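Local coordinates for protein putative prolyl-tRNA synthetase (Leishmania major, PDB 5XIL) that probably joins L-proline to its cognate tRNA(Pro) at the expense of ATP, yielding prolyl-tRNA, AMP and diphosphate for protein synthesis, at residues Ala7-Asn12 with Ile218-Arg223; Ser14-Asp19 with Val271-His276. All coordinates share one frame; numbering follows the deposited sequence.

Contact 1: Ala7-Asn12 with Ile218-Arg223. With MG (magnesium ion), chain F.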
loop_
_atom_site.group_PDB
_atom_site.type_symbol
_atom_site.label_atom_id
_atom_site.label_comp_id
_atom_site.label_asym_id
_atom_site.label_seq_id
_atom_site.Cartn_x
_atom_site.Cartn_y
_atom_site.Cartn_z
ATOM N N ALA A 7 -2.894 -24.106 25.601
ATOM C CA ALA A 7 -4.290 -24.524 25.751
ATOM C C ALA A 7 -4.702 -25.104 24.431
ATOM O O ALA A 7 -4.173 -24.667 23.404
ATOM C CB ALA A 7 -5.177 -23.362 26.092
ATOM N N LYS A 8 -5.616 -26.072 24.467
ATOM C CA LYS A 8 -6.205 -26.634 23.268
ATOM C C LYS A 8 -7.354 -25.736 22.812
ATOM O O LYS A 8 -8.066 -25.110 23.660
ATOM C CB LYS A 8 -6.708 -28.065 23.494
ATOM C CG LYS A 8 -5.630 -29.112 23.538
ATOM C CD LYS A 8 -6.185 -30.531 23.393
ATOM C CE LYS A 8 -5.034 -31.521 23.579
ATOM N NZ LYS A 8 -5.328 -32.966 23.318
ATOM N N ARG A 9 -7.538 -25.674 21.483
ATOM C CA ARG A 9 -8.634 -24.848 20.923
ATOM C C ARG A 9 -9.983 -25.262 21.459
ATOM O O ARG A 9 -10.839 -24.408 21.711
ATOM C CB ARG A 9 -8.707 -24.999 19.426
ATOM C CG ARG A 9 -7.678 -24.224 18.695
ATOM C CD ARG A 9 -7.457 -24.816 17.319
ATOM N NE ARG A 9 -8.710 -24.928 16.616
ATOM C CZ ARG A 9 -9.197 -23.996 15.782
ATOM N NH1 ARG A 9 -8.548 -22.869 15.533
ATOM N NH2 ARG A 9 -10.376 -24.210 15.236
ATOM N N GLU A 10 -10.160 -26.577 21.608
ATOM C CA GLU A 10 -11.456 -27.215 22.014
ATOM C C GLU A 10 -11.746 -27.012 23.478
ATOM O O GLU A 10 -12.896 -27.198 23.911
ATOM C CB GLU A 10 -11.443 -28.731 21.723
ATOM C CG GLU A 10 -11.302 -29.126 20.246
ATOM C CD GLU A 10 -9.869 -29.080 19.676
ATOM O OE1 GLU A 10 -8.887 -28.975 20.441
ATOM O OE2 GLU A 10 -9.731 -29.122 18.413
ATOM N N GLU A 11 -10.739 -26.560 24.233
ATOM C CA GLU A 11 -10.861 -26.450 25.676
ATOM C C GLU A 11 -10.880 -25.081 26.226
ATOM O O GLU A 11 -11.648 -24.826 27.140
ATOM C CB GLU A 11 -9.757 -27.228 26.372
ATOM C CG GLU A 11 -9.811 -28.692 26.029
ATOM C CD GLU A 11 -11.138 -29.333 26.371
ATOM O OE1 GLU A 11 -11.687 -29.038 27.447
ATOM O OE2 GLU A 11 -11.612 -30.161 25.578
ATOM N N ASN A 12 -10.060 -24.180 25.686
ATOM C CA ASN A 12 -10.073 -22.810 26.100
ATOM C C ASN A 12 -9.611 -21.916 24.938
ATOM O O ASN A 12 -8.467 -21.571 24.829
ATOM C CB ASN A 12 -9.153 -22.561 27.263
ATOM C CG ASN A 12 -9.325 -21.184 27.808
ATOM O OD1 ASN A 12 -9.786 -20.257 27.112
ATOM N ND2 ASN A 12 -8.919 -21.007 29.050
ATOM N N ILE A 218 -16.482 -19.883 12.879
ATOM C CA ILE A 218 -15.450 -20.187 13.895
ATOM C C ILE A 218 -15.811 -21.447 14.634
ATOM O O ILE A 218 -16.557 -21.465 15.673
ATOM C CB ILE A 218 -15.222 -19.013 14.836
ATOM C CG1 ILE A 218 -15.122 -17.695 14.129
ATOM C CG2 ILE A 218 -13.987 -19.218 15.740
ATOM C CD1 ILE A 218 -14.024 -17.547 13.148
ATOM N N GLU A 219 -15.240 -22.549 14.152
ATOM C CA GLU A 219 -15.614 -23.868 14.602
ATOM C C GLU A 219 -15.381 -24.103 16.076
ATOM O O GLU A 219 -16.148 -24.814 16.704
ATOM C CB GLU A 219 -14.841 -24.937 13.789
ATOM C CG GLU A 219 -15.531 -26.322 13.858
ATOM C CD GLU A 219 -14.897 -27.279 14.835
ATOM O OE1 GLU A 219 -13.646 -27.215 14.905
ATOM O OE2 GLU A 219 -15.643 -28.146 15.435
ATOM N N ALA A 220 -14.290 -23.574 16.614
ATOM C CA ALA A 220 -13.886 -23.944 17.980
ATOM C C ALA A 220 -14.923 -23.522 18.967
ATOM O O ALA A 220 -15.071 -24.131 19.999
ATOM C CB ALA A 220 -12.576 -23.311 18.345
ATOM N N VAL A 221 -15.628 -22.441 18.666
ATOM C CA VAL A 221 -16.649 -21.890 19.574
ATOM C C VAL A 221 -18.070 -21.929 18.984
ATOM O O VAL A 221 -18.996 -21.579 19.670
ATOM C CB VAL A 221 -16.329 -20.483 20.097
ATOM C CG1 VAL A 221 -15.156 -20.494 21.089
ATOM C CG2 VAL A 221 -16.107 -19.410 19.012
ATOM N N GLY A 222 -18.216 -22.391 17.758
ATOM C CA GLY A 222 -19.466 -22.534 17.109
ATOM C C GLY A 222 -20.145 -21.209 16.849
ATOM O O GLY A 222 -21.368 -21.101 17.008
ATOM N N ARG A 223 -19.384 -20.232 16.417
ATOM C CA ARG A 223 -19.937 -18.878 16.180
ATOM C C ARG A 223 -19.666 -18.384 14.816
ATOM O O ARG A 223 -18.641 -18.712 14.166
ATOM C CB ARG A 223 -19.420 -17.894 17.190
ATOM C CG ARG A 223 -19.702 -18.230 18.644
ATOM C CD ARG A 223 -19.272 -17.156 19.627
ATOM N NE ARG A 223 -19.878 -17.530 20.898
ATOM C CZ ARG A 223 -21.011 -17.018 21.408
ATOM N NH1 ARG A 223 -21.619 -15.947 20.857
ATOM N NH2 ARG A 223 -21.493 -17.558 22.521
HETATM MG MG MG F . -17.708 -28.845 15.848
HETATM O O HOH W 1 -12.072 -22.361 14.816
HETATM O O HOH W 2 -13.548 -23.988 22.703
HETATM O O HOH W 3 -18.053 -26.658 16.001
HETATM O O HOH W 4 -19.714 -29.550 16.408
HETATM O O HOH W 5 -17.382 -30.829 15.673
HETATM O O HOH W 6 -17.078 -28.688 17.631
#
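Arg9 lays one face of its guanidinium over the methyl group of Ala220, with NH2 3.9 Å from CB. Glu219 sits at the edge of the same group, near its plane, but its OE1 stays 4.5 Å from Arg9 NH2, too far for a salt bridge. Two waters make the polar links. One accepts from Ala220 N at 3.1 Å and also from Arg9 NH2, a less certain link that holds for one of two modelled arginine conformers. The other donates to both backbone carbonyls, lying 2.9 Å from Arg9 O and bonded as well to Ala220 O. A bend at chi3 (53°) brings the guanidinium round over the Ala220 methyl; NH1 hydrogen-bonds Met274 O, and Trp16 adds a cation-pi contact. In the 218-223 loop, Ala220 belongs to the tight connection between strands 210-218 and 223-234, where Ile218 is opposed by both Gly222 and Arg223, a G1 beta bulge. Glu219 bends at chi2 (-101°) and binds magnesium through OE2 at 2.2 Å, with four waters and His413 completing six ligands. The carboxylate thus serves the metal directly with one oxygen, while Arg9 probably adds only a modest, longer-range electrostatic pull on the other.

Contact 2: Ser14-Asp19 with Val271-His276. With ACT (acetate ion), chain D.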
loop_
_atom_site.group_PDB
_atom_site.type_symbol
_atom_site.label_atom_id
_atom_site.label_comp_id
_atom_site.label_asym_id
_atom_site.label_seq_id
_atom_site.Cartn_x
_atom_site.Cartn_y
_atom_site.Cartn_z
ATOM N N SER A 14 -10.075 -18.747 23.896
ATOM C CA SER A 14 -9.440 -17.457 24.145
ATOM C C SER A 14 -7.977 -17.519 24.564
ATOM O O SER A 14 -7.193 -16.685 24.132
ATOM C CB SER A 14 -10.156 -16.693 25.228
ATOM O OG SER A 14 -11.422 -16.469 24.761
ATOM N N ALA A 15 -7.633 -18.431 25.448
ATOM C CA ALA A 15 -6.266 -18.576 25.879
ATOM C C ALA A 15 -5.384 -19.179 24.771
ATOM O O ALA A 15 -4.234 -18.824 24.622
ATOM C CB ALA A 15 -6.183 -19.461 27.122
ATOM N N TRP A 16 -5.939 -20.112 24.012
ATOM C CA TRP A 16 -5.250 -20.645 22.872
ATOM C C TRP A 16 -4.870 -19.500 21.906
ATOM O O TRP A 16 -3.729 -19.404 21.479
ATOM C CB TRP A 16 -6.153 -21.630 22.167
ATOM C CG TRP A 16 -5.598 -22.059 20.866
ATOM C CD1 TRP A 16 -4.722 -23.080 20.662
ATOM C CD2 TRP A 16 -5.901 -21.523 19.574
ATOM N NE1 TRP A 16 -4.432 -23.214 19.341
ATOM C CE2 TRP A 16 -5.107 -22.252 18.636
ATOM C CE3 TRP A 16 -6.739 -20.518 19.122
ATOM C CZ2 TRP A 16 -5.134 -21.994 17.248
ATOM C CZ3 TRP A 16 -6.765 -20.251 17.758
ATOM C CH2 TRP A 16 -5.939 -20.982 16.834
ATOM N N TYR A 17 -5.843 -18.646 21.610
ATOM C CA TYR A 17 -5.652 -17.619 20.564
ATOM C C TYR A 17 -4.575 -16.646 21.045
ATOM O O TYR A 17 -3.670 -16.303 20.295
ATOM C CB TYR A 17 -6.954 -16.882 20.390
ATOM C CG TYR A 17 -6.964 -15.799 19.343
ATOM C CD1 TYR A 17 -6.974 -16.110 18.013
ATOM C CD2 TYR A 17 -7.047 -14.476 19.695
ATOM C CE1 TYR A 17 -6.991 -15.114 17.063
ATOM C CE2 TYR A 17 -7.088 -13.471 18.751
ATOM C CZ TYR A 17 -7.054 -13.819 17.425
ATOM O OH TYR A 17 -7.112 -12.792 16.510
ATOM N N ILE A 18 -4.701 -16.148 22.290
ATOM C CA ILE A 18 -3.676 -15.277 22.827
ATOM C C ILE A 18 -2.282 -15.889 22.843
ATOM O O ILE A 18 -1.340 -15.222 22.471
ATOM C CB ILE A 18 -4.016 -14.809 24.245
ATOM C CG1 ILE A 18 -5.120 -13.820 24.182
ATOM C CG2 ILE A 18 -2.840 -14.115 24.903
ATOM C CD1 ILE A 18 -5.912 -13.822 25.459
ATOM N N ASP A 19 -2.155 -17.158 23.192
ATOM C CA ASP A 19 -0.873 -17.841 23.221
ATOM C C ASP A 19 -0.334 -17.944 21.779
ATOM O O ASP A 19 0.834 -17.748 21.518
ATOM C CB ASP A 19 -0.989 -19.252 23.859
ATOM C CG ASP A 19 0.346 -19.796 24.418
ATOM O OD1 ASP A 19 1.106 -18.996 24.967
ATOM O OD2 ASP A 19 0.648 -21.045 24.303
ATOM N N VAL A 271 -9.759 -13.909 11.677
ATOM C CA VAL A 271 -10.544 -15.002 11.122
ATOM C C VAL A 271 -9.618 -16.132 10.641
ATOM O O VAL A 271 -9.800 -17.296 10.949
ATOM C CB VAL A 271 -11.466 -14.540 9.982
ATOM C CG1 VAL A 271 -12.152 -15.701 9.273
ATOM C CG2 VAL A 271 -12.580 -13.600 10.511
ATOM N N MET A 272 -8.618 -15.731 9.909
ATOM C CA MET A 272 -7.604 -16.661 9.367
ATOM C C MET A 272 -6.946 -17.504 10.451
ATOM O O MET A 272 -6.866 -18.719 10.312
ATOM C CB MET A 272 -6.595 -15.860 8.534
ATOM C CG MET A 272 -5.494 -16.738 7.935
ATOM S SD MET A 272 -4.107 -15.724 7.365
ATOM C CE MET A 272 -3.368 -15.116 8.795
ATOM N N ILE A 273 -6.527 -16.867 11.523
ATOM C CA ILE A 273 -5.955 -17.550 12.687
ATOM C C ILE A 273 -6.908 -18.512 13.329
ATOM O O ILE A 273 -6.589 -19.687 13.546
ATOM C CB ILE A 273 -5.487 -16.528 13.714
ATOM C CG1 ILE A 273 -4.299 -15.694 13.195
ATOM C CG2 ILE A 273 -5.079 -17.215 15.033
ATOM C CD1 ILE A 273 -4.142 -14.405 13.946
ATOM N N MET A 274 -8.133 -18.052 13.516
ATOM C CA MET A 274 -9.141 -18.849 14.184
ATOM C C MET A 274 -9.560 -20.037 13.340
ATOM O O MET A 274 -9.927 -21.129 13.886
ATOM C CB MET A 274 -10.366 -17.967 14.461
ATOM C CG MET A 274 -10.116 -16.971 15.531
ATOM S SD MET A 274 -11.547 -16.135 16.114
ATOM C CE MET A 274 -10.596 -15.112 17.231
ATOM N N VAL A 275 -9.554 -19.859 12.026
ATOM C CA VAL A 275 -9.986 -20.925 11.124
ATOM C C VAL A 275 -8.910 -22.017 10.958
ATOM O O VAL A 275 -9.203 -23.223 10.988
ATOM C CB VAL A 275 -10.450 -20.352 9.762
ATOM C CG1 VAL A 275 -10.695 -21.474 8.756
ATOM C CG2 VAL A 275 -11.733 -19.535 9.941
ATOM N N HIS A 276 -7.658 -21.620 10.829
ATOM C CA HIS A 276 -6.613 -22.587 10.453
ATOM C C HIS A 276 -5.685 -23.040 11.538
ATOM O O HIS A 276 -4.998 -24.079 11.383
ATOM C CB HIS A 276 -5.757 -21.984 9.338
ATOM C CG HIS A 276 -6.482 -21.764 8.069
ATOM N ND1 HIS A 276 -7.063 -22.773 7.330
ATOM C CD2 HIS A 276 -6.666 -20.640 7.378
ATOM C CE1 HIS A 276 -7.568 -22.262 6.236
ATOM N NE2 HIS A 276 -7.383 -20.957 6.273
HETATM C C ACT D . -11.531 -15.399 21.253
HETATM O O ACT D . -11.109 -14.743 22.195
HETATM O OXT ACT D . -12.753 -15.631 20.994
HETATM C CH3 ACT D . -10.461 -15.962 20.365
#
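Tyr17 presents one face of its ring to the terminal methyl of Met274, a CH-pi contact in which CE stands 3.8 Å from the ring centroid and 18° off the normal, displaced toward the rim. The sulfur follows obliquely, with SD 5.2 Å from that centroid, making this a Met-aromatic contact too. Met274 gets there because its chain runs extended beyond CG, with chi3 at -177° carrying CE out over the tyrosine. Apolar packing continues at Ile273, whose CG2 branch meets Tyr17 CE1 at 3.5 Å, the two side chains crossing at about a right angle. Helix 13-23, near the N-terminal end of the construct, is here packed against helix 267-276, a helix of the class II synthetase core; the axes of the two short segments approach to 11.0 Å, their directions 116° from each other. Trp16 points its ring edge at the backbone instead: CH2 lies 3.6 Å from Ile273 O, which is in the plane of the indole. Polar ends are satisfied outside the pair, Tyr17 OH by Pro149 O and Trp16 NE1 by Asp278 O. An acetate, probably from the crystallisation liquor, takes a hydrogen bond from Ser14 OG at 3.1 Å to its O and is also hydrogen-bonded to Tyr512 OH, while its methyl approaches Met274 CE at 3.3 Å and also rests against Tyr17 CB.

In the fold
This chain is the synthetase part of a longer protein, carrying the class II core, the anticodon-binding domain and the C-terminal zinc-bearing domain. Contact 2 is buried: aromatic and aliphatic side chains join two helices. Contact 1, partly buried, joins two loops beside a hydrated magnesium; the centres of the two contacts lie about 9 Å apart. Segment 7-12 leads into helix 13-23, while the 218-223 loop follows strand 210-218, and Ile218 CD1 packs on Met274 CB at 3.9 Å. Arg9 reaches from contact 1 to the backbone of the helix in contact 2. The N-terminal region meets the core largely through water and one arginine head in 7-12, and through apolar side chains in 14-19.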